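Local coordinates for protein bifunctional enzyme IspD/IspF (Campylobacter jejuni, PDB 1W55) that makes 4-diphosphocytidyl-2-C-methyl-D-erythritol from CTP and 2-C-methyl-D-erythritol 4-phosphate, and cyclises its 2-phosphate to 2-C-methyl-D-erythritol 2,4-cyclodiphosphate with release of CMP, at residues Val248-Ala261 with Glu353-Tyr365. Numbering follows the deposited sequence.
Sequences VLAHSLTDAILGAA and EGMAVLSSVNLKY
Ser252 and Ser359 meet hydroxyl to hydroxyl between helix 248-260 and strand 354-365. Ser359 OG donates to Ser252 OG over 2.9 Å. Ser252 OG in turn donates to Val357 O at 2.8 Å, from above the carbonyl plane. Its chi1 of 173° sets OG anti to the backbone N, on the side of the strand. This two-bond chain ties the buried hydroxyls to the strand backbone.

Apolar groups pack on both sides of the serine pair. Val357 CG1 lies against Ser252 CB, while its CG2 meets the backbone of Leu249. Val248 CG2 touches Met355 CE at 3.5 Å; the bend of the methionine chain at chi3 (-113°) brings the methyl there. Toward the other end, Val361 splits its branches: CG2 meets Leu253 CD1 at 3.8 Å and Ile257 CG1, and CG1 meets Ala260 CB. Leu363 CD1 then rests on Ala260 CB at 3.6 Å and on Ala261.

Ala256 CB packs on Ser359 CB. The axes come within 7.4 Å and cross at -33°; small Ser252, Ala256 and Ala260 probably permit this. His251, on the same helix, probably binds a divalent metal. This is the helix-on-sheet layer of the IspF α/β fold; the strand's other face meets neighbouring subunits.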
loop_
_atom_site.group_PDB
_atom_site.type_symbol
_atom_site.label_atom_id
_atom_site.label_comp_id
_atom_site.label_asym_id
_atom_site.label_seq_id
_atom_site.Cartn_x
_atom_site.Cartn_y
_atom_site.Cartn_z
ATOM N N VAL A 248 -39.164 -33.931 -4.348
ATOM C CA VAL A 248 -39.382 -32.871 -3.347
ATOM C C VAL A 248 -38.085 -32.197 -2.976
ATOM O O VAL A 248 -38.071 -31.008 -2.683
ATOM C CB VAL A 248 -39.837 -33.335 -1.939
ATOM C CG1 VAL A 248 -41.107 -32.607 -1.474
ATOM C CG2 VAL A 248 -39.802 -34.829 -1.713
ATOM N N LEU A 249 -37.011 -32.973 -2.918
ATOM C CA LEU A 249 -35.706 -32.412 -2.605
ATOM C C LEU A 249 -35.326 -31.318 -3.619
ATOM O O LEU A 249 -35.055 -30.178 -3.239
ATOM C CB LEU A 249 -34.634 -33.507 -2.495
ATOM C CG LEU A 249 -33.281 -33.020 -1.961
ATOM C CD1 LEU A 249 -32.477 -34.170 -1.336
ATOM C CD2 LEU A 249 -32.467 -32.311 -3.048
ATOM N N ALA A 250 -35.311 -31.668 -4.901
ATOM C CA ALA A 250 -34.940 -30.719 -5.945
ATOM C C ALA A 250 -35.833 -29.476 -5.876
ATOM O O ALA A 250 -35.366 -28.359 -6.070
ATOM C CB ALA A 250 -35.025 -31.380 -7.332
ATOM N N HIS A 251 -37.109 -29.679 -5.571
ATOM C CA HIS A 251 -38.071 -28.590 -5.515
ATOM C C HIS A 251 -37.804 -27.667 -4.333
ATOM O O HIS A 251 -37.875 -26.444 -4.479
ATOM C CB HIS A 251 -39.502 -29.146 -5.487
ATOM C CG HIS A 251 -39.840 -29.952 -6.703
ATOM N ND1 HIS A 251 -40.823 -30.918 -6.711
ATOM C CD2 HIS A 251 -39.300 -29.952 -7.945
ATOM C CE1 HIS A 251 -40.881 -31.475 -7.907
ATOM N NE2 HIS A 251 -39.971 -30.901 -8.676
ATOM N N SER A 252 -37.468 -28.253 -3.182
ATOM C CA SER A 252 -37.149 -27.467 -1.994
ATOM C C SER A 252 -35.879 -26.666 -2.236
ATOM O O SER A 252 -35.806 -25.485 -1.903
ATOM C CB SER A 252 -36.978 -28.374 -0.773
ATOM O OG SER A 252 -36.516 -27.636 0.346
ATOM N N LEU A 253 -34.884 -27.312 -2.832
ATOM C CA LEU A 253 -33.613 -26.665 -3.095
ATOM C C LEU A 253 -33.750 -25.502 -4.102
ATOM O O LEU A 253 -33.152 -24.442 -3.925
ATOM C CB LEU A 253 -32.598 -27.691 -3.580
ATOM C CG LEU A 253 -31.222 -27.156 -3.930
ATOM C CD1 LEU A 253 -30.614 -26.331 -2.758
ATOM C CD2 LEU A 253 -30.327 -28.326 -4.349
ATOM N N THR A 254 -34.539 -25.711 -5.149
ATOM C CA THR A 254 -34.865 -24.650 -6.098
ATOM C C THR A 254 -35.426 -23.418 -5.372
ATOM O O THR A 254 -35.010 -22.297 -5.633
ATOM C CB THR A 254 -35.885 -25.184 -7.113
ATOM O OG1 THR A 254 -35.325 -26.322 -7.825
ATOM C CG2 THR A 254 -36.167 -24.134 -8.173
ATOM N N ASP A 255 -36.367 -23.633 -4.454
ATOM C CA ASP A 255 -36.923 -22.536 -3.668
ATOM C C ASP A 255 -35.846 -21.782 -2.869
ATOM O O ASP A 255 -35.865 -20.564 -2.818
ATOM C CB ASP A 255 -38.022 -23.050 -2.742
ATOM C CG ASP A 255 -39.420 -22.803 -3.295
ATOM O OD1 ASP A 255 -39.528 -22.389 -4.467
ATOM O OD2 ASP A 255 -40.468 -22.999 -2.631
ATOM N N ALA A 256 -34.900 -22.502 -2.272
ATOM C CA ALA A 256 -33.861 -21.861 -1.463
ATOM C C ALA A 256 -32.957 -20.974 -2.303
ATOM O O ALA A 256 -32.631 -19.856 -1.904
ATOM C CB ALA A 256 -33.043 -22.900 -0.675
ATOM N N ILE A 257 -32.576 -21.470 -3.477
ATOM C CA ILE A 257 -31.701 -20.748 -4.403
ATOM C C ILE A 257 -32.364 -19.499 -4.982
ATOM O O ILE A 257 -31.750 -18.432 -5.038
ATOM C CB ILE A 257 -31.222 -21.706 -5.541
ATOM C CG1 ILE A 257 -30.240 -22.743 -4.971
ATOM C CG2 ILE A 257 -30.539 -20.909 -6.663
ATOM C CD1 ILE A 257 -29.986 -23.959 -5.861
ATOM N N LEU A 258 -33.620 -19.624 -5.399
ATOM C CA LEU A 258 -34.381 -18.476 -5.872
ATOM C C LEU A 258 -34.616 -17.481 -4.742
ATOM O O LEU A 258 -34.561 -16.261 -4.959
ATOM C CB LEU A 258 -35.731 -18.915 -6.441
ATOM C CG LEU A 258 -35.715 -19.769 -7.711
ATOM C CD1 LEU A 258 -37.103 -20.354 -7.945
ATOM C CD2 LEU A 258 -35.227 -18.984 -8.937
ATOM N N GLY A 259 -34.875 -18.002 -3.540
ATOM C CA GLY A 259 -35.179 -17.166 -2.389
ATOM C C GLY A 259 -34.011 -16.298 -1.984
ATOM O O GLY A 259 -34.187 -15.111 -1.723
ATOM N N ALA A 260 -32.808 -16.883 -1.963
ATOM C CA ALA A 260 -31.600 -16.148 -1.603
ATOM C C ALA A 260 -31.303 -15.033 -2.611
ATOM O O ALA A 260 -30.741 -14.002 -2.253
ATOM C CB ALA A 260 -30.402 -17.107 -1.465
ATOM N N ALA A 261 -31.715 -15.245 -3.860
ATOM C CA ALA A 261 -31.492 -14.292 -4.946
ATOM C C ALA A 261 -32.626 -13.292 -5.102
ATOM O O ALA A 261 -32.566 -12.425 -5.962
ATOM C CB ALA A 261 -31.270 -15.047 -6.274
ATOM N N GLU A 353 -47.531 -40.527 5.343
ATOM C CA GLU A 353 -48.467 -39.918 4.403
ATOM C C GLU A 353 -47.742 -39.048 3.376
ATOM O O GLU A 353 -48.236 -38.827 2.259
ATOM C CB GLU A 353 -49.527 -39.100 5.142
ATOM C CG GLU A 353 -50.560 -39.940 5.885
ATOM C CD GLU A 353 -51.452 -39.112 6.808
ATOM O OE1 GLU A 353 -51.302 -37.876 6.855
ATOM O OE2 GLU A 353 -52.316 -39.701 7.491
ATOM N N GLY A 354 -46.565 -38.564 3.754
ATOM C CA GLY A 354 -45.794 -37.707 2.874
ATOM C C GLY A 354 -44.390 -37.516 3.392
ATOM O O GLY A 354 -43.999 -38.107 4.405
ATOM N N MET A 355 -43.619 -36.705 2.682
ATOM C CA MET A 355 -42.301 -36.324 3.168
ATOM C C MET A 355 -41.997 -34.850 2.901
ATOM O O MET A 355 -42.547 -34.243 1.969
ATOM C CB MET A 355 -41.211 -37.272 2.644
ATOM C CG MET A 355 -40.726 -37.038 1.233
ATOM S SD MET A 355 -39.177 -37.975 0.894
ATOM C CE MET A 355 -38.172 -36.811 0.723
ATOM N N ALA A 356 -41.124 -34.283 3.724
ATOM C CA ALA A 356 -40.775 -32.881 3.586
ATOM C C ALA A 356 -39.267 -32.708 3.458
ATOM O O ALA A 356 -38.490 -33.564 3.895
ATOM C CB ALA A 356 -41.324 -32.080 4.769
ATOM N N VAL A 357 -38.859 -31.606 2.836
ATOM C CA VAL A 357 -37.447 -31.286 2.686
ATOM C C VAL A 357 -37.179 -29.816 3.056
ATOM O O VAL A 357 -37.795 -28.899 2.502
ATOM C CB VAL A 357 -36.925 -31.605 1.263
ATOM C CG1 VAL A 357 -35.456 -31.244 1.154
ATOM C CG2 VAL A 357 -37.148 -33.108 0.895
ATOM N N LEU A 358 -36.276 -29.615 4.015
ATOM C CA LEU A 358 -35.781 -28.289 4.371
ATOM C C LEU A 358 -34.416 -28.058 3.717
ATOM O O LEU A 358 -33.502 -28.883 3.873
ATOM C CB LEU A 358 -35.666 -28.150 5.895
ATOM C CG LEU A 358 -35.052 -26.841 6.423
ATOM C CD1 LEU A 358 -36.003 -25.653 6.183
ATOM C CD2 LEU A 358 -34.666 -26.957 7.912
ATOM N N SER A 359 -34.279 -26.941 3.004
ATOM C CA SER A 359 -33.029 -26.550 2.353
ATOM C C SER A 359 -32.529 -25.201 2.851
ATOM O O SER A 359 -33.325 -24.298 3.100
ATOM C CB SER A 359 -33.198 -26.466 0.826
ATOM O OG SER A 359 -33.626 -27.699 0.279
ATOM N N SER A 360 -31.205 -25.079 2.989
ATOM C CA SER A 360 -30.559 -23.799 3.255
ATOM C C SER A 360 -29.410 -23.591 2.275
ATOM O O SER A 360 -28.639 -24.512 1.976
ATOM C CB SER A 360 -30.013 -23.690 4.684
ATOM O OG SER A 360 -30.968 -24.116 5.625
ATOM N N VAL A 361 -29.273 -22.352 1.841
ATOM C CA VAL A 361 -28.299 -21.977 0.835
ATOM C C VAL A 361 -27.661 -20.638 1.256
ATOM O O VAL A 361 -28.308 -19.813 1.903
ATOM C CB VAL A 361 -29.071 -21.887 -0.494
ATOM C CG1 VAL A 361 -28.717 -20.677 -1.312
ATOM C CG2 VAL A 361 -29.004 -23.208 -1.241
ATOM N N ASN A 362 -26.381 -20.456 0.941
ATOM C CA ASN A 362 -25.721 -19.165 1.069
ATOM C C ASN A 362 -25.226 -18.767 -0.318
ATOM O O ASN A 362 -24.607 -19.569 -1.020
ATOM C CB ASN A 362 -24.558 -19.226 2.072
ATOM C CG ASN A 362 -24.954 -18.758 3.476
ATOM O OD1 ASN A 362 -26.099 -18.381 3.727
ATOM N ND2 ASN A 362 -23.996 -18.762 4.386
ATOM N N LEU A 363 -25.551 -17.543 -0.719
ATOM C CA LEU A 363 -25.142 -16.986 -1.998
ATOM C C LEU A 363 -24.231 -15.795 -1.734
ATOM O O LEU A 363 -24.484 -15.006 -0.816
ATOM C CB LEU A 363 -26.358 -16.442 -2.745
ATOM C CG LEU A 363 -27.340 -17.270 -3.552
ATOM C CD1 LEU A 363 -28.294 -16.276 -4.282
ATOM C CD2 LEU A 363 -26.619 -18.211 -4.543
ATOM N N LYS A 364 -23.189 -15.664 -2.548
ATOM C CA LYS A 364 -22.356 -14.463 -2.557
ATOM C C LYS A 364 -22.434 -13.859 -3.951
ATOM O O LYS A 364 -22.998 -14.474 -4.861
ATOM C CB LYS A 364 -20.908 -14.818 -2.247
ATOM C CG LYS A 364 -20.253 -15.629 -3.340
ATOM C CD LYS A 364 -18.850 -16.045 -2.975
ATOM C CE LYS A 364 -18.270 -16.949 -4.052
ATOM N NZ LYS A 364 -16.791 -17.070 -3.970
ATOM N N TYR A 365 -21.867 -12.668 -4.116
ATOM C CA TYR A 365 -21.744 -12.064 -5.442
ATOM C C TYR A 365 -20.656 -12.747 -6.244
ATOM O O TYR A 365 -19.565 -13.013 -5.737
ATOM C CB TYR A 365 -21.429 -10.568 -5.345
ATOM C CG TYR A 365 -22.530 -9.754 -4.718
ATOM C CD1 TYR A 365 -22.254 -8.877 -3.668
ATOM C CD2 TYR A 365 -23.840 -9.835 -5.182
ATOM C CE1 TYR A 365 -23.250 -8.100 -3.089
ATOM C CE2 TYR A 365 -24.860 -9.065 -4.596
ATOM C CZ TYR A 365 -24.544 -8.207 -3.544
ATOM O OH TYR A 365 -25.521 -7.438 -2.955
#